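Local coordinates for protein cytochrome c (Rhodothermus marinus, PDB 3CP5) that probably carries electrons by means of a single covalently attached heme c whose iron has two protein ligands, at residues R111-L114 against E115-Q119. Numbering follows the deposited sequence.
Sequences RAIL and EYLRQ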
loop_
_atom_site.group_PDB
_atom_site.type_symbol
_atom_site.label_atom_id
_atom_site.label_comp_id
_atom_site.label_asym_id
_atom_site.label_seq_id
_atom_site.Cartn_x
_atom_site.Cartn_y
_atom_site.Cartn_z
ATOM N N ARG A 111 6.399 3.150 5.140
ATOM C CA ARG A 111 7.187 3.910 4.152
ATOM C C ARG A 111 8.233 3.025 3.488
ATOM O O ARG A 111 8.515 3.164 2.282
ATOM C CB ARG A 111 7.768 5.114 4.865
ATOM C CG ARG A 111 8.625 6.018 3.971
ATOM C CD ARG A 111 7.785 6.580 2.816
ATOM N NE ARG A 111 8.595 7.321 1.854
ATOM C CZ ARG A 111 9.270 6.776 0.827
ATOM N NH1 ARG A 111 9.275 5.476 0.560
ATOM N NH2 ARG A 111 9.954 7.590 0.041
ATOM N N ALA A 112 8.822 2.072 4.221
ATOM C CA ALA A 112 9.748 1.089 3.638
ATOM C C ALA A 112 9.063 0.191 2.632
ATOM O O ALA A 112 9.545 -0.066 1.535
ATOM C CB ALA A 112 10.444 0.297 4.757
ATOM N N ILE A 113 7.867 -0.319 2.988
ATOM C CA ILE A 113 7.084 -1.134 2.079
ATOM C C ILE A 113 6.747 -0.349 0.831
ATOM O O ILE A 113 6.843 -0.870 -0.298
ATOM C CB ILE A 113 5.838 -1.743 2.769
ATOM C CG1 ILE A 113 6.247 -2.692 3.896
ATOM C CG2 ILE A 113 4.939 -2.431 1.775
ATOM C CD1 ILE A 113 5.115 -3.163 4.768
ATOM N N LEU A 114 6.403 0.943 0.965
ATOM C CA LEU A 114 6.128 1.763 -0.221
ATOM C C LEU A 114 7.357 1.869 -1.127
ATOM O O LEU A 114 7.220 1.731 -2.341
ATOM C CB LEU A 114 5.694 3.169 0.202
ATOM C CG LEU A 114 5.460 4.201 -0.895
ATOM C CD1 LEU A 114 4.314 3.766 -1.796
ATOM C CD2 LEU A 114 5.270 5.605 -0.425
ATOM N N GLU A 115 8.534 1.981 -0.555
ATOM C CA GLU A 115 9.776 1.998 -1.305
ATOM C C GLU A 115 9.990 0.692 -2.086
ATOM O O GLU A 115 10.393 0.705 -3.276
ATOM C CB GLU A 115 10.991 2.303 -0.429
ATOM C CG GLU A 115 12.117 2.881 -1.243
ATOM C CD GLU A 115 12.020 4.336 -1.621
ATOM O OE1 GLU A 115 13.086 4.921 -1.918
ATOM O OE2 GLU A 115 10.905 4.897 -1.589
ATOM N N TYR A 116 9.714 -0.437 -1.448
ATOM C CA TYR A 116 9.732 -1.722 -2.119
ATOM C C TYR A 116 8.750 -1.782 -3.278
ATOM O O TYR A 116 9.064 -2.239 -4.392
ATOM C CB TYR A 116 9.478 -2.844 -1.123
ATOM C CG TYR A 116 9.303 -4.212 -1.769
ATOM C CD1 TYR A 116 10.342 -4.825 -2.435
ATOM C CD2 TYR A 116 8.124 -4.914 -1.714
ATOM C CE1 TYR A 116 10.193 -6.089 -3.018
ATOM C CE2 TYR A 116 7.952 -6.147 -2.279
ATOM C CZ TYR A 116 8.993 -6.749 -2.937
ATOM O OH TYR A 116 8.844 -7.965 -3.524
ATOM N N LEU A 117 7.539 -1.302 -3.082
ATOM C CA LEU A 117 6.534 -1.243 -4.138
ATOM C C LEU A 117 6.951 -0.362 -5.314
ATOM O O LEU A 117 6.729 -0.681 -6.468
ATOM C CB LEU A 117 5.159 -0.880 -3.579
ATOM C CG LEU A 117 4.527 -1.900 -2.638
ATOM C CD1 LEU A 117 3.313 -1.303 -1.950
ATOM C CD2 LEU A 117 4.113 -3.155 -3.371
ATOM N N ARG A 118 7.637 0.761 -5.084
ATOM C CA ARG A 118 8.221 1.584 -6.152
ATOM C C ARG A 118 9.271 0.774 -6.918
ATOM O O ARG A 118 9.352 0.825 -8.148
ATOM C CB ARG A 118 8.849 2.857 -5.575
ATOM C CG ARG A 118 7.857 3.805 -4.910
ATOM C CD ARG A 118 8.551 5.007 -4.267
ATOM N NE ARG A 118 9.170 5.925 -5.221
ATOM C CZ ARG A 118 10.287 6.605 -5.154
ATOM N NH1 ARG A 118 11.135 6.549 -4.134
ATOM N NH2 ARG A 118 10.671 7.411 -6.122
ATOM N N GLN A 119 10.069 -0.017 -6.206
ATOM C CA GLN A 119 11.076 -0.825 -6.828
ATOM C C GLN A 119 10.529 -1.938 -7.701
ATOM O O GLN A 119 11.000 -2.145 -8.831
ATOM C CB GLN A 119 12.009 -1.437 -5.771
ATOM C CG GLN A 119 13.189 -2.220 -6.385
ATOM C CD GLN A 119 14.129 -1.324 -7.144
ATOM O OE1 GLN A 119 14.726 -0.413 -6.567
ATOM N NE2 GLN A 119 14.298 -1.574 -8.435
HETATM O O HOH W 1 12.847 7.544 -1.149
#
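Carboxylate oxygen OE2 of E115 is gripped by two arginines, one on each face of its plane. NH1 of R111, one turn earlier in the helix, donates to OE2 at 2.8 Å and almost straight (166°), while NH1 of R118 reaches the same OE2 at 3.0 Å. Each time the oxygen lies in the plane of the guanidinium, but each donor stands well out of the carboxylate plane, on its own side of it. A water bridges the other oxygen, OE1, at 2.7 Å, to NH2 of R111, weakly on the arginine side; OE1 also accepts from the backbone N of D30. R111 leaves the backbone with CG anti to N (chi1 180°) and then bends at chi2 (61°), which carries its guanidinium forward along the helix to the acid. Long, flexible arginines suit such a reach, and the two oxygens of a glutamate can serve both of them and the water. These i to i+4 and i to i+3 salt bridges run along helix 107-123, the C-terminal helix of the cytochrome c fold. Were E115 replaced by an alanine, both guanidinium groups would probably lose their shared partner and be freer to turn, and D30 N its acceptor. I113 and L117 form an apolar patch: CG2 of I113 packs at 4.2 Å from CD1 of L117, branched aliphatic chains suited to a buried surface, and I113 also touches the heme, while L117 rests on V63 and T64.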